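Local coordinates for lipoprotein (Colwellia psychrerythraea, PDB 3O0Y), which is of unknown function but, as a putative lipoprotein of the DUF885 family in the Peptidase_MA clan, is probably related to metal-dependent peptidases, at residues Gly202-Leu207 and Ser260-Ser265; Lys208-Gly213 and Gln252-Ala257; Ala375-Thr380 and Glu582-Val587; Ala572-Lys577 and His604-Lys609. All coordinates share one frame; numbering follows the deposited sequence.

Contact 1: Gly202-Leu207 and Ser260-Ser265; sequences GAIKYL and SVEKAS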
loop_
_atom_site.group_PDB
_atom_site.type_symbol
_atom_site.label_atom_id
_atom_site.label_comp_id
_atom_site.label_asym_id
_atom_site.label_seq_id
_atom_site.Cartn_x
_atom_site.Cartn_y
_atom_site.Cartn_z
ATOM N N GLY A 202 -11.470 10.378 13.306
ATOM C CA GLY A 202 -11.028 9.007 13.194
ATOM C C GLY A 202 -9.615 8.828 13.775
ATOM O O GLY A 202 -9.340 7.827 14.495
ATOM N N ALA A 203 -8.747 9.839 13.565
ATOM C CA ALA A 203 -7.396 9.839 14.178
ATOM C C ALA A 203 -7.504 9.844 15.728
ATOM O O ALA A 203 -6.805 9.107 16.434
ATOM C CB ALA A 203 -6.592 10.987 13.733
ATOM N N ILE A 204 -8.344 10.704 16.261
ATOM C CA ILE A 204 -8.546 10.761 17.713
ATOM C C ILE A 204 -8.993 9.434 18.284
ATOM O O ILE A 204 -8.487 8.993 19.337
ATOM C CB ILE A 204 -9.509 11.935 18.039
ATOM C CG1 ILE A 204 -8.771 13.223 17.807
ATOM C CG2 ILE A 204 -10.046 11.917 19.528
ATOM C CD1 ILE A 204 -9.716 14.458 17.622
ATOM N N LYS A 205 -9.908 8.769 17.596
ATOM C CA LYS A 205 -10.449 7.530 18.076
ATOM C C LYS A 205 -9.306 6.519 18.145
ATOM O O LYS A 205 -9.219 5.730 19.108
ATOM C CB LYS A 205 -11.562 7.006 17.175
ATOM C CG LYS A 205 -11.949 5.539 17.463
ATOM C CD LYS A 205 -13.243 5.149 16.721
ATOM C CE LYS A 205 -13.447 3.627 16.681
ATOM N NZ LYS A 205 -14.374 3.255 15.539
ATOM N N TYR A 206 -8.449 6.521 17.130
ATOM C CA TYR A 206 -7.282 5.613 17.118
ATOM C C TYR A 206 -6.352 5.902 18.287
ATOM O O TYR A 206 -5.926 5.007 19.019
ATOM C CB TYR A 206 -6.504 5.746 15.799
ATOM C CG TYR A 206 -5.137 5.073 15.911
ATOM C CD1 TYR A 206 -5.003 3.700 15.798
ATOM C CD2 TYR A 206 -3.989 5.823 16.204
ATOM C CE1 TYR A 206 -3.750 3.083 15.948
ATOM C CE2 TYR A 206 -2.744 5.205 16.341
ATOM C CZ TYR A 206 -2.646 3.837 16.236
ATOM O OH TYR A 206 -1.377 3.255 16.373
ATOM N N LEU A 207 -6.039 7.186 18.453
ATOM C CA LEU A 207 -5.083 7.627 19.477
ATOM C C LEU A 207 -5.614 7.316 20.898
ATOM O O LEU A 207 -4.855 6.876 21.784
ATOM C CB LEU A 207 -4.816 9.118 19.346
ATOM C CG LEU A 207 -4.066 9.547 18.083
ATOM C CD1 LEU A 207 -4.063 11.069 17.904
ATOM C CD2 LEU A 207 -2.614 8.997 18.081
ATOM N N SER A 260 -0.556 13.166 24.391
ATOM C CA SER A 260 -0.146 14.462 23.889
ATOM C C SER A 260 -0.756 14.763 22.510
ATOM O O SER A 260 -1.215 15.872 22.188
ATOM C CB SER A 260 1.372 14.388 23.633
ATOM O OG SER A 260 1.892 15.618 23.946
ATOM N N VAL A 261 -0.552 13.811 21.608
ATOM C CA VAL A 261 -1.078 14.011 20.234
ATOM C C VAL A 261 -2.597 14.011 20.162
ATOM O O VAL A 261 -3.197 14.784 19.400
ATOM C CB VAL A 261 -0.471 12.983 19.266
ATOM C CG1 VAL A 261 -0.904 13.287 17.834
ATOM C CG2 VAL A 261 1.061 13.029 19.413
ATOM N N GLU A 262 -3.217 13.127 20.943
ATOM C CA GLU A 262 -4.653 13.079 21.065
ATOM C C GLU A 262 -5.204 14.448 21.459
ATOM O O GLU A 262 -6.091 14.997 20.783
ATOM C CB GLU A 262 -5.027 12.007 22.073
ATOM C CG GLU A 262 -6.523 11.730 22.189
ATOM C CD GLU A 262 -6.852 10.969 23.465
ATOM O OE1 GLU A 262 -5.983 10.186 23.955
ATOM O OE2 GLU A 262 -7.982 11.134 23.965
ATOM N N LYS A 263 -4.605 15.048 22.471
ATOM C CA LYS A 263 -5.051 16.348 22.967
ATOM C C LYS A 263 -4.838 17.416 21.898
ATOM O O LYS A 263 -5.732 18.220 21.655
ATOM C CB LYS A 263 -4.290 16.707 24.253
ATOM C CG LYS A 263 -4.648 18.069 24.867
ATOM C CD LYS A 263 -4.001 18.268 26.249
ATOM C CE LYS A 263 -4.430 19.640 26.835
ATOM N NZ LYS A 263 -3.446 20.137 27.836
ATOM N N ALA A 264 -3.672 17.423 21.249
ATOM C CA ALA A 264 -3.418 18.397 20.183
ATOM C C ALA A 264 -4.450 18.314 19.057
ATOM O O ALA A 264 -4.915 19.348 18.528
ATOM C CB ALA A 264 -1.965 18.241 19.644
ATOM N N SER A 265 -4.742 17.076 18.645
ATOM C CA SER A 265 -5.703 16.817 17.601
ATOM C C SER A 265 -7.093 17.276 18.016
ATOM O O SER A 265 -7.787 17.952 17.230
ATOM C CB SER A 265 -5.699 15.330 17.255
ATOM O OG SER A 265 -4.435 14.964 16.715
HETATM O O HOH W 1 -3.998 8.287 23.851
#
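Leu207 lies against Glu262 and Val261 where two helices run nearly antiparallel, their local axes 9.3 Å apart and at 156°. Its CB meets CB of Glu262 at 4.0 Å, a contact made close to the two backbones. From there CG turns beside the backbone N, anti to the carbonyl carbon (chi1 -68°), and the chain reaches forward through CD1. This methyl is the busy end: it rests 3.8 Å from the backbone N of Glu262, touches CG1 of Val261 at 3.9 Å, and has OG of Ser265 as a further neighbour. Ile204, one helical turn earlier, packs on the next turn of the facing helix, with its CG1 3.8 Å from CB of Ser265 and its CD1 against the Ser265 backbone. The Ser265 hydroxyl is turned back on its own helix and donates to Val261 O at 3.0 Å. That carbonyl also accepts from Ser265 N, and the two donors come from opposite faces of its plane. A water donates both to Leu207 O, at 2.6 Å, and to Glu262 OE1, linking a backbone carbonyl of one helix to the carboxylate of the other. Leu145 of helix 144-154 touches both Leu207 and Val261, Ile182 and Ala178 of helix 174-190 cover Val261, and Val138 from a loop packs on Leu207 and Ser265, so other parts of the helical fold close in the pair.

Contact 2: Lys208-Gly213 and Gln252-Ala257; sequences KGFTSG and QVVYPA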
loop_
_atom_site.group_PDB
_atom_site.type_symbol
_atom_site.label_atom_id
_atom_site.label_comp_id
_atom_site.label_asym_id
_atom_site.label_seq_id
_atom_site.Cartn_x
_atom_site.Cartn_y
_atom_site.Cartn_z
ATOM N N LYS A 208 -6.914 7.565 21.116
ATOM C CA LYS A 208 -7.565 7.169 22.378
ATOM C C LYS A 208 -7.510 5.647 22.580
ATOM O O LYS A 208 -7.178 5.179 23.668
ATOM C CB LYS A 208 -9.015 7.628 22.384
ATOM C CG LYS A 208 -9.719 7.454 23.668
ATOM C CD LYS A 208 -11.192 7.967 23.584
ATOM C CE LYS A 208 -11.250 9.479 23.695
ATOM N NZ LYS A 208 -12.051 10.176 22.605
ATOM N N GLY A 209 -7.857 4.899 21.551
ATOM C CA GLY A 209 -7.845 3.444 21.590
ATOM C C GLY A 209 -6.461 2.902 21.934
ATOM O O GLY A 209 -6.313 1.861 22.656
ATOM N N PHE A 210 -5.436 3.612 21.475
ATOM C CA PHE A 210 -4.017 3.131 21.642
ATOM C C PHE A 210 -3.576 3.011 23.120
ATOM O O PHE A 210 -2.884 2.022 23.490
ATOM C CB PHE A 210 -3.040 4.034 20.849
ATOM C CG PHE A 210 -1.660 3.431 20.620
ATOM C CD1 PHE A 210 -1.420 2.607 19.539
ATOM C CD2 PHE A 210 -0.614 3.724 21.470
ATOM C CE1 PHE A 210 -0.140 2.127 19.300
ATOM C CE2 PHE A 210 0.649 3.227 21.251
ATOM C CZ PHE A 210 0.882 2.420 20.175
ATOM N N THR A 211 -4.060 3.936 23.951
ATOM C CA THR A 211 -3.758 3.983 25.381
ATOM C C THR A 211 -4.959 3.655 26.270
ATOM O O THR A 211 -4.953 3.973 27.467
ATOM C CB THR A 211 -3.168 5.353 25.808
ATOM O OG1 THR A 211 -4.175 6.361 25.759
ATOM C CG2 THR A 211 -1.918 5.723 24.960
ATOM N N SER A 212 -5.962 2.970 25.721
ATOM C CA SER A 212 -7.189 2.774 26.472
ATOM C C SER A 212 -7.056 1.644 27.504
ATOM O O SER A 212 -7.783 1.640 28.499
ATOM C CB SER A 212 -8.372 2.524 25.561
ATOM O OG SER A 212 -8.265 1.351 24.756
ATOM N N GLY A 213 -6.216 0.652 27.206
ATOM C CA GLY A 213 -5.906 -0.434 28.141
ATOM C C GLY A 213 -4.707 -0.119 28.983
ATOM O O GLY A 213 -4.050 0.916 28.818
ATOM N N GLN A 252 5.780 5.093 30.751
ATOM C CA GLN A 252 6.347 6.393 31.040
ATOM C C GLN A 252 6.580 7.307 29.837
ATOM O O GLN A 252 6.643 8.557 29.998
ATOM C CB GLN A 252 7.654 6.217 31.779
ATOM C CG GLN A 252 7.464 5.491 33.124
ATOM C CD GLN A 252 8.777 5.020 33.737
ATOM O OE1 GLN A 252 9.853 5.518 33.402
ATOM N NE2 GLN A 252 8.682 4.067 34.681
ATOM N N VAL A 253 6.772 6.684 28.667
ATOM C CA VAL A 253 7.138 7.456 27.482
ATOM C C VAL A 253 6.015 7.342 26.413
ATOM O O VAL A 253 5.467 8.369 26.000
ATOM C CB VAL A 253 8.474 7.075 26.940
ATOM C CG1 VAL A 253 8.840 8.021 25.802
ATOM C CG2 VAL A 253 9.582 7.205 28.073
ATOM N N VAL A 254 5.630 6.123 26.035
ATOM C CA VAL A 254 4.672 5.945 24.943
ATOM C C VAL A 254 3.329 6.516 25.271
ATOM O O VAL A 254 2.781 7.287 24.466
ATOM C CB VAL A 254 4.540 4.478 24.516
ATOM C CG1 VAL A 254 3.495 4.310 23.404
ATOM C CG2 VAL A 254 5.969 3.982 24.032
ATOM N N TYR A 255 2.807 6.179 26.466
ATOM C CA TYR A 255 1.455 6.597 26.848
ATOM C C TYR A 255 1.297 8.119 26.877
ATOM O O TYR A 255 0.391 8.640 26.204
ATOM C CB TYR A 255 1.019 5.932 28.153
ATOM C CG TYR A 255 0.270 4.704 27.913
ATOM C CD1 TYR A 255 0.701 3.774 26.989
ATOM C CD2 TYR A 255 -0.868 4.385 28.669
ATOM C CE1 TYR A 255 -0.011 2.645 26.741
ATOM C CE2 TYR A 255 -1.582 3.245 28.414
ATOM C CZ TYR A 255 -1.153 2.375 27.459
ATOM O OH TYR A 255 -1.815 1.203 27.178
ATOM N N PRO A 256 2.160 8.838 27.585
ATOM C CA PRO A 256 2.058 10.288 27.532
ATOM C C PRO A 256 2.264 10.913 26.121
ATOM O O PRO A 256 1.658 11.976 25.815
ATOM C CB PRO A 256 3.156 10.748 28.480
ATOM C CG PRO A 256 3.266 9.616 29.463
ATOM C CD PRO A 256 3.190 8.421 28.558
ATOM N N ALA A 257 3.100 10.266 25.289
ATOM C CA ALA A 257 3.335 10.758 23.927
ATOM C C ALA A 257 2.011 10.702 23.142
ATOM O O ALA A 257 1.574 11.730 22.594
ATOM C CB ALA A 257 4.484 9.942 23.239
HETATM O O HOH W 2 -4.157 0.363 25.200
#
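Tyr255 and Thr211 meet through two side chains set by their first torsions. In Tyr255 chi1 is -94°, away from the usual staggered values, and sets CG; the ring beyond it reaches the turn that follows helix 197-210. In Thr211 OG1 sits between the backbone N and the carbonyl carbon (chi1 71°), which puts CG2 beside the backbone N, and CB and CG2 both lie against the phenol ring. The threonine comes over one face: its CB is 3.8 Å from the Tyr255 ring centroid and close to the ring normal, a CH-pi contact, while CG2 meets CG and CD1 of the ring. At its tip the phenol bonds to the backbone, Tyr255 OH donating to Gly213 O at 2.8 Å from well above the carbonyl plane. A water beside it gives hydrogen bonds to Phe210 O at 2.7 Å and to Tyr255 OH at 3.2 Å and accepts one from Gly213 N. The Phe210 ring offers its edge to Val254, CE2 to CG1 at 3.7 Å, and stacks on Tyr258 of helix 236-268. Ser212 OG reinforces the turn by donating to Gly209 O. A single tyrosine thus couples an apolar face to a polar tip: the ring packs on threonine carbons while the hydroxyl, donor to a carbonyl and acceptor from water, probably steadies the backbone where helix gives way to loop.

Contact 3: Ala375-Thr380 and Glu582-Val587; sequences APVFRT and EFHDVV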
loop_
_atom_site.group_PDB
_atom_site.type_symbol
_atom_site.label_atom_id
_atom_site.label_comp_id
_atom_site.label_asym_id
_atom_site.label_seq_id
_atom_site.Cartn_x
_atom_site.Cartn_y
_atom_site.Cartn_z
ATOM N N ALA A 375 2.632 -21.202 -14.738
ATOM C CA ALA A 375 4.043 -21.299 -15.129
ATOM C C ALA A 375 4.275 -21.070 -16.644
ATOM O O ALA A 375 5.230 -20.413 -16.994
ATOM C CB ALA A 375 4.693 -22.706 -14.736
ATOM N N PRO A 376 3.371 -21.539 -17.549
ATOM C CA PRO A 376 3.665 -21.312 -18.973
ATOM C C PRO A 376 3.751 -19.874 -19.385
ATOM O O PRO A 376 4.449 -19.597 -20.385
ATOM C CB PRO A 376 2.485 -21.997 -19.686
ATOM C CG PRO A 376 2.112 -23.094 -18.738
ATOM C CD PRO A 376 2.271 -22.484 -17.378
ATOM N N VAL A 377 3.063 -18.988 -18.679
ATOM C CA VAL A 377 3.120 -17.568 -18.970
ATOM C C VAL A 377 3.780 -16.685 -17.909
ATOM O O VAL A 377 3.823 -15.465 -18.060
ATOM C CB VAL A 377 1.739 -17.026 -19.348
ATOM C CG1 VAL A 377 1.106 -17.883 -20.545
ATOM C CG2 VAL A 377 0.722 -16.949 -18.170
ATOM N N PHE A 378 4.326 -17.347 -16.885
ATOM C CA PHE A 378 5.101 -16.664 -15.863
ATOM C C PHE A 378 6.339 -17.550 -15.616
ATOM O O PHE A 378 6.397 -18.348 -14.663
ATOM C CB PHE A 378 4.292 -16.480 -14.624
ATOM C CG PHE A 378 3.234 -15.419 -14.728
ATOM C CD1 PHE A 378 3.563 -14.060 -14.708
ATOM C CD2 PHE A 378 1.872 -15.762 -14.953
ATOM C CE1 PHE A 378 2.561 -13.114 -14.795
ATOM C CE2 PHE A 378 0.882 -14.752 -14.934
ATOM C CZ PHE A 378 1.213 -13.494 -14.880
ATOM N N ARG A 379 7.275 -17.428 -16.526
ATOM C CA ARG A 379 8.292 -18.434 -16.660
ATOM C C ARG A 379 9.522 -18.161 -15.727
ATOM O O ARG A 379 10.424 -19.032 -15.624
ATOM C CB ARG A 379 8.742 -18.522 -18.099
ATOM C CG ARG A 379 7.685 -18.928 -19.088
ATOM C CD ARG A 379 8.278 -18.819 -20.483
ATOM N NE ARG A 379 8.769 -17.445 -20.717
ATOM C CZ ARG A 379 9.309 -16.986 -21.850
ATOM N NH1 ARG A 379 9.463 -17.772 -22.937
ATOM N NH2 ARG A 379 9.663 -15.719 -21.906
ATOM N N THR A 380 9.570 -17.002 -15.100
ATOM C CA THR A 380 10.643 -16.642 -14.150
ATOM C C THR A 380 10.039 -16.645 -12.732
ATOM O O THR A 380 9.176 -15.840 -12.378
ATOM C CB THR A 380 11.215 -15.273 -14.481
ATOM O OG1 THR A 380 11.782 -15.318 -15.804
ATOM C CG2 THR A 380 12.334 -14.963 -13.501
ATOM N N GLU A 582 6.388 -13.723 -22.851
ATOM C CA GLU A 582 7.351 -12.616 -23.115
ATOM C C GLU A 582 6.838 -11.315 -22.694
ATOM O O GLU A 582 7.588 -10.541 -22.159
ATOM C CB GLU A 582 7.693 -12.525 -24.582
ATOM C CG GLU A 582 8.469 -13.755 -25.078
ATOM C CD GLU A 582 8.871 -13.640 -26.545
ATOM O OE1 GLU A 582 8.598 -12.605 -27.208
ATOM O OE2 GLU A 582 9.512 -14.607 -27.016
ATOM N N PHE A 583 5.549 -11.045 -22.895
ATOM C CA PHE A 583 4.953 -9.796 -22.450
ATOM C C PHE A 583 5.066 -9.664 -20.943
ATOM O O PHE A 583 5.395 -8.620 -20.442
ATOM C CB PHE A 583 3.474 -9.734 -22.874
ATOM C CG PHE A 583 2.728 -8.540 -22.363
ATOM C CD1 PHE A 583 2.934 -7.322 -22.987
ATOM C CD2 PHE A 583 1.781 -8.609 -21.361
ATOM C CE1 PHE A 583 2.321 -6.142 -22.514
ATOM C CE2 PHE A 583 1.146 -7.455 -20.893
ATOM C CZ PHE A 583 1.398 -6.205 -21.517
ATOM N N HIS A 584 4.753 -10.730 -20.228
ATOM C CA HIS A 584 4.902 -10.711 -18.775
ATOM C C HIS A 584 6.345 -10.460 -18.321
ATOM O O HIS A 584 6.561 -9.803 -17.326
ATOM C CB HIS A 584 4.321 -11.993 -18.149
ATOM C CG HIS A 584 2.814 -12.059 -18.190
ATOM N ND1 HIS A 584 2.105 -13.230 -18.215
ATOM C CD2 HIS A 584 1.903 -11.065 -18.366
ATOM C CE1 HIS A 584 0.810 -12.950 -18.281
ATOM N NE2 HIS A 584 0.661 -11.641 -18.392
ATOM N N ASP A 585 7.313 -10.979 -19.024
ATOM C CA ASP A 585 8.697 -10.761 -18.660
ATOM C C ASP A 585 9.047 -9.275 -18.860
ATOM O O ASP A 585 9.701 -8.669 -17.994
ATOM C CB ASP A 585 9.629 -11.589 -19.469
ATOM C CG ASP A 585 9.626 -13.081 -19.095
ATOM O OD1 ASP A 585 9.154 -13.509 -18.008
ATOM O OD2 ASP A 585 10.240 -13.815 -19.903
ATOM N N VAL A 586 8.559 -8.664 -19.949
ATOM C CA VAL A 586 8.828 -7.220 -20.138
ATOM C C VAL A 586 8.159 -6.397 -19.062
ATOM O O VAL A 586 8.756 -5.398 -18.554
ATOM C CB VAL A 586 8.297 -6.736 -21.557
ATOM C CG1 VAL A 586 8.482 -5.170 -21.708
ATOM C CG2 VAL A 586 8.961 -7.494 -22.655
ATOM N N VAL A 587 6.952 -6.766 -18.651
ATOM C CA VAL A 587 6.256 -5.973 -17.654
ATOM C C VAL A 587 6.888 -6.104 -16.238
ATOM O O VAL A 587 7.014 -5.156 -15.492
ATOM C CB VAL A 587 4.758 -6.318 -17.615
ATOM C CG1 VAL A 587 4.007 -5.589 -16.445
ATOM C CG2 VAL A 587 4.133 -5.947 -18.949
HETATM O O HOH W 3 7.312 -15.390 -18.530
HETATM O O HOH W 4 10.920 -16.176 -25.104
HETATM O O HOH W 5 10.746 -15.849 -18.072
#
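Asp585 OD2 is gripped by Arg379, whose NH2 donates to it at 2.8 Å in a salt bridge, and by a water that also lies by Thr380 OG1 and donates to it. The guanidinium meets the acid with its edge, and OD2 is approached from above the carboxylate plane. A bend in the arginine chain (chi3 -57°) places NE where it makes a weak bond to a second water, which accepts from Arg379 N at 2.9 Å and lies 2.7 Å from Asp585 OD1. Arg379 NH1 reaches Glu582 OE2 through a third water, whereas OE1 of that acid is in a salt bridge with Lys609 and also accepts from Trp605 NE1. Beside these charged groups sits a buried aromatic pair. The His584 ring lies over the Phe378 ring in an offset stack, centroids 4.2 Å apart and planes at 5°, with ND1 close over the phenyl face. In its own plane ND1 donates to Val377 O at 2.8 Å with an angle of 158°, and NE2 is hydrogen-bonded to Tyr476 OH of helix 467-483. An alanine in place of His584 would probably leave Val377 O and Tyr476 OH without their ring partner and open a gap over the face of Phe378. Bonds at both ring nitrogens are likely to fix the imidazole's rotation. The loop after helix 353-373 is therefore joined to helix 580-588 by an inner aromatic stack and an outer salt bridge that solvent probably screens in part.

Contact 4: Ala572-Lys577 and His604-Lys609; sequences ARLGDK and HWLDNK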
loop_
_atom_site.group_PDB
_atom_site.type_symbol
_atom_site.label_atom_id
_atom_site.label_comp_id
_atom_site.label_asym_id
_atom_site.label_seq_id
_atom_site.Cartn_x
_atom_site.Cartn_y
_atom_site.Cartn_z
ATOM N N ALA A 572 -1.638 -6.498 -31.590
ATOM C CA ALA A 572 -1.807 -5.921 -32.971
ATOM C C ALA A 572 -0.530 -5.937 -33.789
ATOM O O ALA A 572 -0.554 -6.291 -34.994
ATOM C CB ALA A 572 -2.345 -4.464 -32.867
ATOM N N ARG A 573 0.580 -5.589 -33.147
ATOM C CA ARG A 573 1.914 -5.542 -33.773
ATOM C C ARG A 573 2.386 -6.945 -34.150
ATOM O O ARG A 573 2.893 -7.187 -35.257
ATOM C CB ARG A 573 2.960 -4.949 -32.827
ATOM C CG ARG A 573 3.437 -3.513 -33.079
ATOM C CD ARG A 573 4.202 -3.333 -34.346
ATOM N NE ARG A 573 5.665 -3.311 -34.254
ATOM C CZ ARG A 573 6.425 -2.459 -33.545
ATOM N NH1 ARG A 573 5.922 -1.539 -32.734
ATOM N NH2 ARG A 573 7.728 -2.541 -33.680
ATOM N N LEU A 574 2.209 -7.899 -33.251
ATOM C CA LEU A 574 2.817 -9.183 -33.415
ATOM C C LEU A 574 1.927 -10.212 -34.072
ATOM O O LEU A 574 2.440 -11.244 -34.534
ATOM C CB LEU A 574 3.325 -9.728 -32.073
ATOM C CG LEU A 574 4.468 -8.931 -31.434
ATOM C CD1 LEU A 574 4.966 -9.518 -30.150
ATOM C CD2 LEU A 574 5.635 -8.634 -32.403
ATOM N N GLY A 575 0.613 -10.023 -33.999
ATOM C CA GLY A 575 -0.316 -11.052 -34.450
ATOM C C GLY A 575 -0.075 -12.425 -33.823
ATOM O O GLY A 575 -0.035 -12.568 -32.609
ATOM N N ASP A 576 0.093 -13.457 -34.649
ATOM C CA ASP A 576 0.261 -14.813 -34.129
ATOM C C ASP A 576 1.657 -15.074 -33.561
ATOM O O ASP A 576 1.892 -16.128 -32.990
ATOM C CB ASP A 576 -0.109 -15.855 -35.201
ATOM C CG ASP A 576 0.908 -15.935 -36.344
ATOM O OD1 ASP A 576 0.672 -16.795 -37.252
ATOM O OD2 ASP A 576 1.913 -15.143 -36.389
ATOM N N LYS A 577 2.550 -14.080 -33.646
ATOM C CA LYS A 577 3.857 -14.129 -32.976
ATOM C C LYS A 577 3.761 -13.562 -31.540
ATOM O O LYS A 577 4.769 -13.528 -30.819
ATOM C CB LYS A 577 4.908 -13.328 -33.757
ATOM C CG LYS A 577 5.051 -13.843 -35.204
ATOM C CD LYS A 577 6.259 -14.734 -35.338
ATOM C CE LYS A 577 7.485 -13.884 -35.828
ATOM N NZ LYS A 577 8.798 -14.632 -35.919
ATOM N N HIS A 604 10.560 -1.378 -27.111
ATOM C CA HIS A 604 11.887 -1.921 -27.386
ATOM C C HIS A 604 11.769 -3.386 -27.725
ATOM O O HIS A 604 12.414 -3.838 -28.677
ATOM C CB HIS A 604 12.831 -1.703 -26.221
ATOM C CG HIS A 604 14.233 -2.196 -26.455
ATOM N ND1 HIS A 604 15.186 -1.458 -27.137
ATOM C CD2 HIS A 604 14.853 -3.319 -26.041
ATOM C CE1 HIS A 604 16.323 -2.135 -27.166
ATOM N NE2 HIS A 604 16.157 -3.256 -26.489
ATOM N N TRP A 605 11.016 -4.123 -26.909
ATOM C CA TRP A 605 10.707 -5.523 -27.205
ATOM C C TRP A 605 10.032 -5.711 -28.558
ATOM O O TRP A 605 10.493 -6.529 -29.375
ATOM C CB TRP A 605 9.893 -6.122 -26.020
ATOM C CG TRP A 605 9.202 -7.393 -26.288
ATOM C CD1 TRP A 605 9.783 -8.603 -26.509
ATOM C CD2 TRP A 605 7.797 -7.614 -26.285
ATOM N NE1 TRP A 605 8.826 -9.560 -26.679
ATOM C CE2 TRP A 605 7.593 -8.987 -26.528
ATOM C CE3 TRP A 605 6.684 -6.804 -26.065
ATOM C CZ2 TRP A 605 6.337 -9.569 -26.553
ATOM C CZ3 TRP A 605 5.420 -7.399 -26.083
ATOM C CH2 TRP A 605 5.275 -8.781 -26.344
ATOM N N LEU A 606 8.979 -4.947 -28.861
ATOM C CA LEU A 606 8.271 -5.122 -30.146
ATOM C C LEU A 606 9.233 -4.862 -31.319
ATOM O O LEU A 606 9.203 -5.590 -32.321
ATOM C CB LEU A 606 7.111 -4.126 -30.193
ATOM C CG LEU A 606 5.999 -4.473 -29.213
ATOM C CD1 LEU A 606 4.880 -3.442 -29.178
ATOM C CD2 LEU A 606 5.489 -5.935 -29.470
ATOM N N ASP A 607 10.113 -3.866 -31.176
ATOM C CA ASP A 607 10.988 -3.417 -32.297
ATOM C C ASP A 607 12.075 -4.473 -32.616
ATOM O O ASP A 607 12.619 -4.548 -33.734
ATOM C CB ASP A 607 11.680 -2.113 -31.991
ATOM C CG ASP A 607 10.763 -0.903 -32.057
ATOM O OD1 ASP A 607 9.619 -0.981 -32.567
ATOM O OD2 ASP A 607 11.213 0.167 -31.567
ATOM N N ASN A 608 12.375 -5.295 -31.636
ATOM C CA ASN A 608 13.455 -6.233 -31.764
ATOM C C ASN A 608 12.934 -7.654 -32.071
ATOM O O ASN A 608 13.719 -8.586 -32.236
ATOM C CB ASN A 608 14.388 -6.095 -30.546
ATOM C CG ASN A 608 15.253 -4.786 -30.595
ATOM O OD1 ASN A 608 14.967 -3.744 -29.960
ATOM N ND2 ASN A 608 16.269 -4.826 -31.422
ATOM N N LYS A 609 11.622 -7.801 -32.288
ATOM C CA LYS A 609 11.043 -9.108 -32.639
ATOM C C LYS A 609 11.239 -9.413 -34.130
ATOM O O LYS A 609 10.915 -8.567 -34.986
ATOM C CB LYS A 609 9.560 -9.167 -32.304
ATOM C CG LYS A 609 9.253 -9.353 -30.812
ATOM C CD LYS A 609 8.591 -10.709 -30.493
ATOM C CE LYS A 609 9.581 -11.740 -30.176
ATOM N NZ LYS A 609 8.951 -13.061 -30.052
HETATM O O HOH W 6 5.968 -12.414 -28.377
#
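Arg573 and Asp607 supply the ionic part of this contact between the end of helix 555-574 and the chain's C-terminal segment. NH2 of the arginine donates to OD1 of the aspartate at 2.7 Å and 166°, in the guanidinium plane and on the anti lone pair of the oxygen. The arginine chain is bent at chi2 and chi3, and its guanidinium lays one face on Leu606, CZ to CB at 3.8 Å. The apolar part centres on Leu574, whose CD1 touches CD2 of Leu606 at 3.7 Å, CZ2 of Trp605 at 3.8 Å and the aliphatic CD of Lys609 at 3.8 Å. An alanine in place of Leu574 would probably open a gap between Leu606, Trp605 and Lys609 and leave the middle of the lysine chain without its neighbour. The solvent part is a water that donates to Lys577 O at 2.9 Å and accepts a weak bond from Lys609 NZ. That ammonium forms a salt bridge with Glu582 of helix 580-588, to which Trp605 NE1 also hydrogen-bonds. With charge outside and carbon within, the last turn is held by apolar contacts round Leu574 together with an exposed salt bridge that water probably weakens.

In the fold
Contacts 1 and 2 hold the same two helices, 197-210 and 236-268, their centres 10 Å apart, and contact 2 is nested inside the loop closed by contact 1. The first is buried, mostly carbon on carbon, with a water bridge between the helices; the second, at the surface where the shorter helix runs out, adds a tyrosine hydroxyl and water to its ring packing. Contacts 3 and 4 lie on the opposite side of the chain's centre, about 47 to 59 Å away between centres. Contact 3 is partly buried and pairs rings beside a salt bridge, while contact 4 is a surface contact with charged margins. Glu582 joins these two by meeting both Lys609 and Trp605.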